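Local coordinates for protein peptide ABC transporter permease (Staphylococcus hominis, PDB 6H7U) that probably transports small peptides across the cell membrane as a proton-coupled POT-family carrier of the major facilitator superfamily, and binds 5-aminolevulinic acid, at residues 274-279 against 427-432; 39-44 against 309-314; 12-17 against 144-149. All coordinates share one frame; numbering follows the deposited sequence.

Contact 1. Residues 274-279 against 427-432; sequences SKDVTD and KAFNAQ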
loop_
_atom_site.group_PDB
_atom_site.type_symbol
_atom_site.label_atom_id
_atom_site.label_comp_id
_atom_site.label_asym_id
_atom_site.label_seq_id
_atom_site.Cartn_x
_atom_site.Cartn_y
_atom_site.Cartn_z
ATOM N N SER A 274 -12.888 -25.324 4.986
ATOM C CA SER A 274 -14.230 -24.980 5.470
ATOM C C SER A 274 -15.318 -25.859 4.851
ATOM O O SER A 274 -15.194 -26.292 3.702
ATOM C CB SER A 274 -14.544 -23.507 5.234
ATOM O OG SER A 274 -15.787 -23.168 5.831
ATOM N N LYS A 275 -16.368 -26.136 5.640
ATOM C CA LYS A 275 -17.512 -26.963 5.253
ATOM C C LYS A 275 -18.658 -26.103 4.687
ATOM O O LYS A 275 -19.634 -26.647 4.165
ATOM C CB LYS A 275 -17.987 -27.814 6.449
ATOM C CG LYS A 275 -16.991 -28.881 6.895
ATOM C CD LYS A 275 -17.137 -29.193 8.376
ATOM C CE LYS A 275 -16.035 -30.094 8.874
ATOM N NZ LYS A 275 -16.192 -30.407 10.319
ATOM N N ASP A 276 -18.515 -24.761 4.768
ATOM C CA ASP A 276 -19.493 -23.786 4.274
ATOM C C ASP A 276 -19.276 -23.460 2.790
ATOM O O ASP A 276 -20.241 -23.147 2.090
ATOM C CB ASP A 276 -19.457 -22.496 5.118
ATOM C CG ASP A 276 -19.628 -22.685 6.618
ATOM O OD1 ASP A 276 -20.465 -23.525 7.024
ATOM O OD2 ASP A 276 -18.939 -21.978 7.386
ATOM N N VAL A 277 -18.009 -23.534 2.322
ATOM C CA VAL A 277 -17.596 -23.281 0.937
ATOM C C VAL A 277 -18.019 -24.486 0.080
ATOM O O VAL A 277 -17.654 -25.621 0.398
ATOM C CB VAL A 277 -16.066 -22.991 0.842
ATOM C CG1 VAL A 277 -15.609 -22.815 -0.603
ATOM C CG2 VAL A 277 -15.677 -21.772 1.672
ATOM N N THR A 278 -18.799 -24.237 -0.993
ATOM C CA THR A 278 -19.271 -25.282 -1.912
ATOM C C THR A 278 -18.130 -25.718 -2.848
ATOM O O THR A 278 -17.146 -24.988 -2.983
ATOM C CB THR A 278 -20.520 -24.822 -2.708
ATOM O OG1 THR A 278 -20.147 -23.912 -3.744
ATOM C CG2 THR A 278 -21.617 -24.227 -1.825
ATOM N N ASP A 279 -18.274 -26.892 -3.507
ATOM C CA ASP A 279 -17.280 -27.428 -4.451
ATOM C C ASP A 279 -17.014 -26.485 -5.631
ATOM O O ASP A 279 -15.886 -26.426 -6.122
ATOM C CB ASP A 279 -17.656 -28.843 -4.933
ATOM C CG ASP A 279 -17.536 -29.928 -3.875
ATOM O OD1 ASP A 279 -16.630 -29.827 -3.015
ATOM O OD2 ASP A 279 -18.340 -30.887 -3.913
ATOM N N LYS A 427 -19.416 -17.367 -0.274
ATOM C CA LYS A 427 -20.515 -16.676 0.411
ATOM C C LYS A 427 -20.149 -16.239 1.844
ATOM O O LYS A 427 -20.296 -15.062 2.173
ATOM C CB LYS A 427 -21.791 -17.544 0.394
ATOM C CG LYS A 427 -23.037 -16.852 0.946
ATOM C CD LYS A 427 -24.192 -17.829 1.115
ATOM C CE LYS A 427 -25.364 -17.238 1.863
ATOM N NZ LYS A 427 -26.130 -16.268 1.034
ATOM N N ALA A 428 -19.664 -17.180 2.675
ATOM C CA ALA A 428 -19.303 -16.944 4.076
ATOM C C ALA A 428 -17.893 -16.363 4.289
ATOM O O ALA A 428 -17.559 -15.984 5.415
ATOM C CB ALA A 428 -19.471 -18.234 4.870
ATOM N N PHE A 429 -17.073 -16.286 3.219
ATOM C CA PHE A 429 -15.692 -15.803 3.302
ATOM C C PHE A 429 -15.408 -14.595 2.390
ATOM O O PHE A 429 -14.389 -14.561 1.695
ATOM C CB PHE A 429 -14.703 -16.963 3.056
ATOM C CG PHE A 429 -14.759 -18.039 4.115
ATOM C CD1 PHE A 429 -15.714 -19.046 4.057
ATOM C CD2 PHE A 429 -13.862 -18.038 5.176
ATOM C CE1 PHE A 429 -15.787 -20.021 5.052
ATOM C CE2 PHE A 429 -13.926 -19.021 6.166
ATOM C CZ PHE A 429 -14.890 -20.003 6.099
ATOM N N ASN A 430 -16.288 -13.577 2.450
ATOM C CA ASN A 430 -16.150 -12.349 1.662
ATOM C C ASN A 430 -15.058 -11.425 2.196
ATOM O O ASN A 430 -14.294 -10.874 1.397
ATOM C CB ASN A 430 -17.484 -11.617 1.530
ATOM C CG ASN A 430 -18.327 -12.106 0.379
ATOM O OD1 ASN A 430 -19.391 -12.699 0.568
ATOM N ND2 ASN A 430 -17.876 -11.863 -0.843
ATOM N N ALA A 431 -14.980 -11.255 3.536
ATOM C CA ALA A 431 -13.968 -10.426 4.199
ATOM C C ALA A 431 -12.609 -11.127 4.155
ATOM O O ALA A 431 -11.586 -10.460 3.986
ATOM C CB ALA A 431 -14.371 -10.144 5.639
ATOM N N GLN A 432 -12.614 -12.479 4.265
ATOM C CA GLN A 432 -11.424 -13.334 4.202
ATOM C C GLN A 432 -10.783 -13.300 2.811
ATOM O O GLN A 432 -9.561 -13.420 2.707
ATOM C CB GLN A 432 -11.737 -14.774 4.647
ATOM C CG GLN A 432 -11.829 -14.936 6.170
ATOM C CD GLN A 432 -13.223 -14.779 6.750
ATOM O OE1 GLN A 432 -14.138 -14.207 6.143
ATOM N NE2 GLN A 432 -13.410 -15.283 7.961
#

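Contact 2. Residues 39-44 against 309-314; sequences LIFYMY and LNIYGL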
loop_
_atom_site.group_PDB
_atom_site.type_symbol
_atom_site.label_atom_id
_atom_site.label_comp_id
_atom_site.label_asym_id
_atom_site.label_seq_id
_atom_site.Cartn_x
_atom_site.Cartn_y
_atom_site.Cartn_z
ATOM N N LEU A 39 11.178 10.190 4.028
ATOM C CA LEU A 39 11.701 9.252 5.020
ATOM C C LEU A 39 12.930 8.478 4.563
ATOM O O LEU A 39 13.924 8.486 5.293
ATOM C CB LEU A 39 10.625 8.298 5.550
ATOM C CG LEU A 39 10.838 7.858 6.997
ATOM C CD1 LEU A 39 10.466 8.962 7.961
ATOM C CD2 LEU A 39 10.049 6.611 7.312
ATOM N N ILE A 40 12.888 7.855 3.360
ATOM C CA ILE A 40 13.999 7.073 2.796
ATOM C C ILE A 40 15.317 7.872 2.831
ATOM O O ILE A 40 16.315 7.359 3.342
ATOM C CB ILE A 40 13.688 6.444 1.390
ATOM C CG1 ILE A 40 14.856 5.550 0.862
ATOM C CG2 ILE A 40 13.259 7.486 0.334
ATOM C CD1 ILE A 40 15.374 4.383 1.836
ATOM N N PHE A 41 15.282 9.141 2.389
ATOM C CA PHE A 41 16.441 10.032 2.387
ATOM C C PHE A 41 16.784 10.509 3.779
ATOM O O PHE A 41 17.960 10.551 4.115
ATOM C CB PHE A 41 16.248 11.199 1.408
ATOM C CG PHE A 41 15.931 10.721 0.013
ATOM C CD1 PHE A 41 16.781 9.839 -0.648
ATOM C CD2 PHE A 41 14.760 11.113 -0.623
ATOM C CE1 PHE A 41 16.468 9.361 -1.919
ATOM C CE2 PHE A 41 14.450 10.641 -1.901
ATOM C CZ PHE A 41 15.311 9.774 -2.544
ATOM N N TYR A 42 15.773 10.782 4.623
ATOM C CA TYR A 42 15.977 11.200 6.013
ATOM C C TYR A 42 16.757 10.141 6.808
ATOM O O TYR A 42 17.585 10.496 7.640
ATOM C CB TYR A 42 14.625 11.504 6.687
ATOM C CG TYR A 42 14.711 11.811 8.167
ATOM C CD1 TYR A 42 15.338 12.962 8.628
ATOM C CD2 TYR A 42 14.149 10.953 9.109
ATOM C CE1 TYR A 42 15.398 13.260 9.986
ATOM C CE2 TYR A 42 14.212 11.234 10.471
ATOM C CZ TYR A 42 14.840 12.388 10.906
ATOM O OH TYR A 42 14.905 12.671 12.249
ATOM N N MET A 43 16.520 8.853 6.514
ATOM C CA MET A 43 17.172 7.735 7.188
ATOM C C MET A 43 18.633 7.524 6.783
ATOM O O MET A 43 19.486 7.455 7.669
ATOM C CB MET A 43 16.383 6.429 6.986
ATOM C CG MET A 43 15.066 6.382 7.713
ATOM S SD MET A 43 14.315 4.743 7.579
ATOM C CE MET A 43 13.735 4.776 5.922
ATOM N N TYR A 44 18.923 7.371 5.468
ATOM C CA TYR A 44 20.281 7.056 5.020
ATOM C C TYR A 44 21.175 8.290 4.763
ATOM O O TYR A 44 22.390 8.107 4.648
ATOM C CB TYR A 44 20.285 6.077 3.822
ATOM C CG TYR A 44 20.297 6.689 2.437
ATOM C CD1 TYR A 44 21.498 6.992 1.797
ATOM C CD2 TYR A 44 19.121 6.840 1.711
ATOM C CE1 TYR A 44 21.519 7.535 0.514
ATOM C CE2 TYR A 44 19.128 7.369 0.421
ATOM C CZ TYR A 44 20.331 7.710 -0.176
ATOM O OH TYR A 44 20.337 8.225 -1.451
ATOM N N LEU A 309 14.855 1.597 -6.674
ATOM C CA LEU A 309 14.959 2.253 -7.982
ATOM C C LEU A 309 15.250 3.763 -7.913
ATOM O O LEU A 309 16.034 4.253 -8.729
ATOM C CB LEU A 309 13.709 1.955 -8.842
ATOM C CG LEU A 309 13.707 2.368 -10.338
ATOM C CD1 LEU A 309 14.958 1.890 -11.080
ATOM C CD2 LEU A 309 12.468 1.848 -11.043
ATOM N N ASN A 310 14.654 4.481 -6.946
ATOM C CA ASN A 310 14.868 5.923 -6.759
ATOM C C ASN A 310 16.294 6.270 -6.289
ATOM O O ASN A 310 16.838 7.281 -6.738
ATOM C CB ASN A 310 13.803 6.552 -5.846
ATOM C CG ASN A 310 13.611 5.890 -4.500
ATOM O OD1 ASN A 310 13.818 4.677 -4.326
ATOM N ND2 ASN A 310 13.175 6.682 -3.520
ATOM N N ILE A 311 16.907 5.416 -5.423
ATOM C CA ILE A 311 18.283 5.584 -4.927
ATOM C C ILE A 311 19.264 5.286 -6.067
ATOM O O ILE A 311 20.283 5.972 -6.190
ATOM C CB ILE A 311 18.576 4.753 -3.636
ATOM C CG1 ILE A 311 17.699 5.238 -2.459
ATOM C CG2 ILE A 311 20.079 4.790 -3.253
ATOM C CD1 ILE A 311 17.826 4.412 -1.168
ATOM N N TYR A 312 18.939 4.279 -6.904
ATOM C CA TYR A 312 19.731 3.893 -8.071
ATOM C C TYR A 312 19.845 5.087 -9.008
ATOM O O TYR A 312 20.959 5.506 -9.303
ATOM C CB TYR A 312 19.103 2.683 -8.794
ATOM C CG TYR A 312 19.921 2.171 -9.962
ATOM C CD1 TYR A 312 21.202 1.660 -9.775
ATOM C CD2 TYR A 312 19.406 2.183 -11.254
ATOM C CE1 TYR A 312 21.950 1.167 -10.842
ATOM C CE2 TYR A 312 20.147 1.699 -12.331
ATOM C CZ TYR A 312 21.416 1.187 -12.119
ATOM O OH TYR A 312 22.145 0.717 -13.183
ATOM N N GLY A 313 18.696 5.667 -9.372
ATOM C CA GLY A 313 18.584 6.840 -10.231
ATOM C C GLY A 313 19.285 8.067 -9.685
ATOM O O GLY A 313 19.925 8.798 -10.442
ATOM N N LEU A 314 19.199 8.284 -8.360
ATOM C CA LEU A 314 19.841 9.415 -7.682
ATOM C C LEU A 314 21.372 9.347 -7.773
ATOM O O LEU A 314 22.013 10.356 -8.074
ATOM C CB LEU A 314 19.366 9.490 -6.207
ATOM C CG LEU A 314 20.012 10.520 -5.249
ATOM C CD1 LEU A 314 19.956 11.942 -5.800
ATOM C CD2 LEU A 314 19.339 10.485 -3.897
#

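Contact 3. Residues 12-17 against 144-149; sequences FGHPRG and DTRIDA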
loop_
_atom_site.group_PDB
_atom_site.type_symbol
_atom_site.label_atom_id
_atom_site.label_comp_id
_atom_site.label_asym_id
_atom_site.label_seq_id
_atom_site.Cartn_x
_atom_site.Cartn_y
_atom_site.Cartn_z
ATOM N N PHE A 12 -21.487 15.461 -6.863
ATOM C CA PHE A 12 -21.418 14.988 -8.252
ATOM C C PHE A 12 -22.425 13.845 -8.541
ATOM O O PHE A 12 -22.142 12.947 -9.341
ATOM C CB PHE A 12 -19.969 14.616 -8.663
ATOM C CG PHE A 12 -18.908 15.673 -8.450
ATOM C CD1 PHE A 12 -18.982 16.900 -9.103
ATOM C CD2 PHE A 12 -17.795 15.417 -7.656
ATOM C CE1 PHE A 12 -17.989 17.867 -8.925
ATOM C CE2 PHE A 12 -16.791 16.376 -7.498
ATOM C CZ PHE A 12 -16.900 17.599 -8.123
ATOM N N GLY A 13 -23.595 13.919 -7.901
ATOM C CA GLY A 13 -24.672 12.943 -8.046
ATOM C C GLY A 13 -24.614 11.794 -7.060
ATOM O O GLY A 13 -25.456 10.895 -7.114
ATOM N N HIS A 14 -23.622 11.817 -6.155
ATOM C CA HIS A 14 -23.401 10.795 -5.130
ATOM C C HIS A 14 -23.685 11.370 -3.727
ATOM O O HIS A 14 -23.610 12.593 -3.586
ATOM C CB HIS A 14 -21.960 10.273 -5.224
ATOM C CG HIS A 14 -21.629 9.628 -6.536
ATOM N ND1 HIS A 14 -21.872 8.285 -6.760
ATOM C CD2 HIS A 14 -21.098 10.168 -7.657
ATOM C CE1 HIS A 14 -21.480 8.050 -8.001
ATOM N NE2 HIS A 14 -21.008 9.153 -8.581
ATOM N N PRO A 15 -24.005 10.540 -2.686
ATOM C CA PRO A 15 -24.286 11.097 -1.342
ATOM C C PRO A 15 -23.292 12.154 -0.860
ATOM O O PRO A 15 -22.087 11.993 -1.075
ATOM C CB PRO A 15 -24.264 9.863 -0.435
ATOM C CG PRO A 15 -24.660 8.751 -1.311
ATOM C CD PRO A 15 -24.162 9.069 -2.692
ATOM N N ARG A 16 -23.798 13.236 -0.209
ATOM C CA ARG A 16 -23.001 14.362 0.312
ATOM C C ARG A 16 -21.771 13.884 1.093
ATOM O O ARG A 16 -20.714 14.515 1.020
ATOM C CB ARG A 16 -23.862 15.305 1.169
ATOM C CG ARG A 16 -23.357 16.746 1.210
ATOM C CD ARG A 16 -24.340 17.700 1.877
ATOM N NE ARG A 16 -25.557 17.895 1.087
ATOM C CZ ARG A 16 -25.665 18.723 0.051
ATOM N NH1 ARG A 16 -24.620 19.444 -0.345
ATOM N NH2 ARG A 16 -26.812 18.827 -0.606
ATOM N N GLY A 17 -21.926 12.739 1.762
ATOM C CA GLY A 17 -20.898 12.059 2.540
ATOM C C GLY A 17 -19.653 11.688 1.760
ATOM O O GLY A 17 -18.555 11.742 2.322
ATOM N N ASP A 144 -28.599 0.026 -5.557
ATOM C CA ASP A 144 -28.079 1.293 -6.061
ATOM C C ASP A 144 -26.849 1.027 -6.918
ATOM O O ASP A 144 -25.839 0.516 -6.432
ATOM C CB ASP A 144 -27.771 2.280 -4.923
ATOM C CG ASP A 144 -27.657 3.730 -5.364
ATOM O OD1 ASP A 144 -26.830 4.017 -6.250
ATOM O OD2 ASP A 144 -28.380 4.578 -4.808
ATOM N N THR A 145 -26.959 1.379 -8.202
ATOM C CA THR A 145 -25.952 1.189 -9.241
ATOM C C THR A 145 -24.795 2.209 -9.201
ATOM O O THR A 145 -23.764 1.957 -9.831
ATOM C CB THR A 145 -26.637 1.156 -10.618
ATOM O OG1 THR A 145 -27.709 2.102 -10.649
ATOM C CG2 THR A 145 -27.154 -0.228 -10.978
ATOM N N ARG A 146 -24.950 3.333 -8.462
ATOM C CA ARG A 146 -23.934 4.395 -8.364
ATOM C C ARG A 146 -22.646 3.985 -7.648
ATOM O O ARG A 146 -21.579 4.455 -8.038
ATOM C CB ARG A 146 -24.480 5.662 -7.685
ATOM C CG ARG A 146 -25.624 6.371 -8.391
ATOM C CD ARG A 146 -26.140 7.513 -7.536
ATOM N NE ARG A 146 -26.671 7.048 -6.256
ATOM C CZ ARG A 146 -27.005 7.843 -5.245
ATOM N NH1 ARG A 146 -26.861 9.161 -5.360
ATOM N NH2 ARG A 146 -27.479 7.338 -4.120
ATOM N N ILE A 147 -22.753 3.141 -6.589
ATOM C CA ILE A 147 -21.670 2.657 -5.707
ATOM C C ILE A 147 -20.307 2.444 -6.428
ATOM O O ILE A 147 -19.285 2.871 -5.890
ATOM C CB ILE A 147 -22.093 1.399 -4.882
ATOM C CG1 ILE A 147 -21.010 1.035 -3.830
ATOM C CG2 ILE A 147 -22.491 0.192 -5.777
ATOM C CD1 ILE A 147 -21.452 0.232 -2.670
ATOM N N ASP A 148 -20.301 1.828 -7.633
ATOM C CA ASP A 148 -19.094 1.565 -8.426
ATOM C C ASP A 148 -18.350 2.852 -8.782
ATOM O O ASP A 148 -17.132 2.913 -8.614
ATOM C CB ASP A 148 -19.431 0.775 -9.705
ATOM C CG ASP A 148 -20.023 -0.599 -9.461
ATOM O OD1 ASP A 148 -19.269 -1.503 -9.036
ATOM O OD2 ASP A 148 -21.242 -0.773 -9.703
ATOM N N ALA A 149 -19.091 3.881 -9.243
ATOM C CA ALA A 149 -18.554 5.192 -9.616
ATOM C C ALA A 149 -18.133 6.013 -8.393
ATOM O O ALA A 149 -17.235 6.850 -8.504
ATOM C CB ALA A 149 -19.569 5.959 -10.447
#

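Contact 1. Residues 274-279 against 427-432
D276 and A428 mark the nearest backbone approach, with CA atoms 6.8 Å apart, and V277 faces K427 only slightly farther off, so a loop meets the turn leading into a helix, with no hydrogen bond found between them. The CB atoms of D276 and A428 meet loosely at 4.3 Å. Most of the contact is made by the ring of F429. With CG set anti to its own carbonyl carbon (chi1 -65°), this side chain reaches S274 and V277, with the D276 carboxylate farther off and oblique. S274 comes to the ring edge near its plane, S274 OG lying 3.2 Å from F429 CE1 and about as close to CZ. V277 approaches obliquely and at roughly a right angle to the phenylalanine, its CG2 methyl 3.6 Å from F429 CD1. In the major facilitator fold with two additional helices found in bacterial POT proteins, 274-279 joins the second of these, helix 249-273, to helix 279-302, while 427-432 leads into helix 430-451; the topology places both on the cytoplasmic side. The OG of S274 also accepts a weak bond from the backbone N of D276 (3.3 Å, N-H...O 166°), consistent with the hydroxyl's place at the ring edge. T278 is the N-cap of the helix beginning at D279. The E281 carboxylate takes T278 N with OE1 and K427 N with OE2, tying the two segments together indirectly, and M271 of helix 249-273 adds a further apolar neighbour to F429.

Contact 2. Residues 39-44 against 309-314
I311 meets I40, F41 and Y44 where the end of helix 16-44, the first transmembrane helix of the major facilitator fold, passes the short helix 309-316 that follows helix 279-302. The amino-terminal and carboxy-terminal bundles thus touch here, on what topology indicates is the extracellular side, an arrangement consistent with a transporter closed at that end. The local axes stay 11.8 Å apart and cross at -66°, a separation that only side chains bridge. Along I311, CB branches into CG1, anti to the carbonyl carbon (chi1 -64°), and CG2, anti to the backbone N. I311 CG2 lies 3.9 Å from Y44 OH. I311 CG1 turns toward the other helix and comes within 3.9 Å of Y44 CE2, with the F41 ring slightly more distant. At the end of the extended chain I311 CD1 meets two residues: it sits 3.6 Å from Y44 CE2, oblique to that ring, and 3.8 Å from I40 CG1. The isoleucine and tyrosine lie alongside one another, pointing opposite ways. On the adjoining side N310 brings its amide up to F41, N310 ND2 3.9 Å from F41 CZ, the two planes 59° apart and the approach neither over the face nor at the edge. The same ND2 gives a weak bond to S306 O, so the buried amide has a polar partner on its own side. Within helix 16-44 the CG2 methyl of I40 covers one face of the F41 ring over its centre. L314 closes the contact: its CD2 methyl is 3.7 Å from F41 CE1 and 3.5 Å from Y44 OH.

Contact 3. Residues 12-17 against 144-149
H14 and R146 lie alongside one another with opposite headings, the imidazole and guanidinium planes only 9° apart, where the amino-terminal hairpin of strands 10-11 and 14-15 meets the capped start of helix 147-174. In the major facilitator fold this brings the entrance of the first transmembrane helix against that of the fifth, both in the amino-terminal bundle and, by topology, on the cytoplasmic side. The two flat groups do not stack. The imidazole instead lies against the arginine's root, H14 ND1 being 3.8 Å from R146 CB, and turns its edge to the backbone: R146 O lies in the ring plane, 3.6 Å from H14 CE1. A149, nearly one turn further along, sets its CB 3.7 Å from H14 CE1, obliquely to the ring. The guanidinium is met on a face by P15, whose CD is 3.8 Å from R146 NH1, and is held along its edges. D144 engages it side-on in a salt bridge, with R146 NE to D144 OD1 almost in the guanidinium plane and R146 NH2 to D144 OD2 (3.0 Å) more tilted. The bend at chi3 (-62°) folds the arginine chain so that this grip is compatible with a reach to the hairpin. D144 OD1 also accepts from R146 N at 3.0 Å, a capping bond, so one carboxylate caps the turn and also grips the guanidinium from the side, which would restrict its rotation. R146 NH1 donates to Q8 O as well as to G13 O. The bond from R146 NH1 to G13 O measures 2.8 Å with an N-H...O angle of 150°, and the same carbonyl oxygen accepts from K9 NZ.

By topology, contacts 1 and 3 lie on the cytoplasmic side, with centres 29 Å apart and nearest atoms about 13 Å apart. Contact 2 is on the opposite side of the chain's centre from both, its centre 43 Å from that of contact 1 and 40 Å from that of contact 3. Helix 16-44 spans this separation, starting in contact 3 and ending in contact 2. Contact 3 stays within the amino-terminal bundle, whereas contact 2 joins the two bundles; contact 1 joins the loop before helix 279-302 to the start of helix 430-451. In contact 2 the N310 side chain is about 9 Å from the bound 5-aminolevulinic acid.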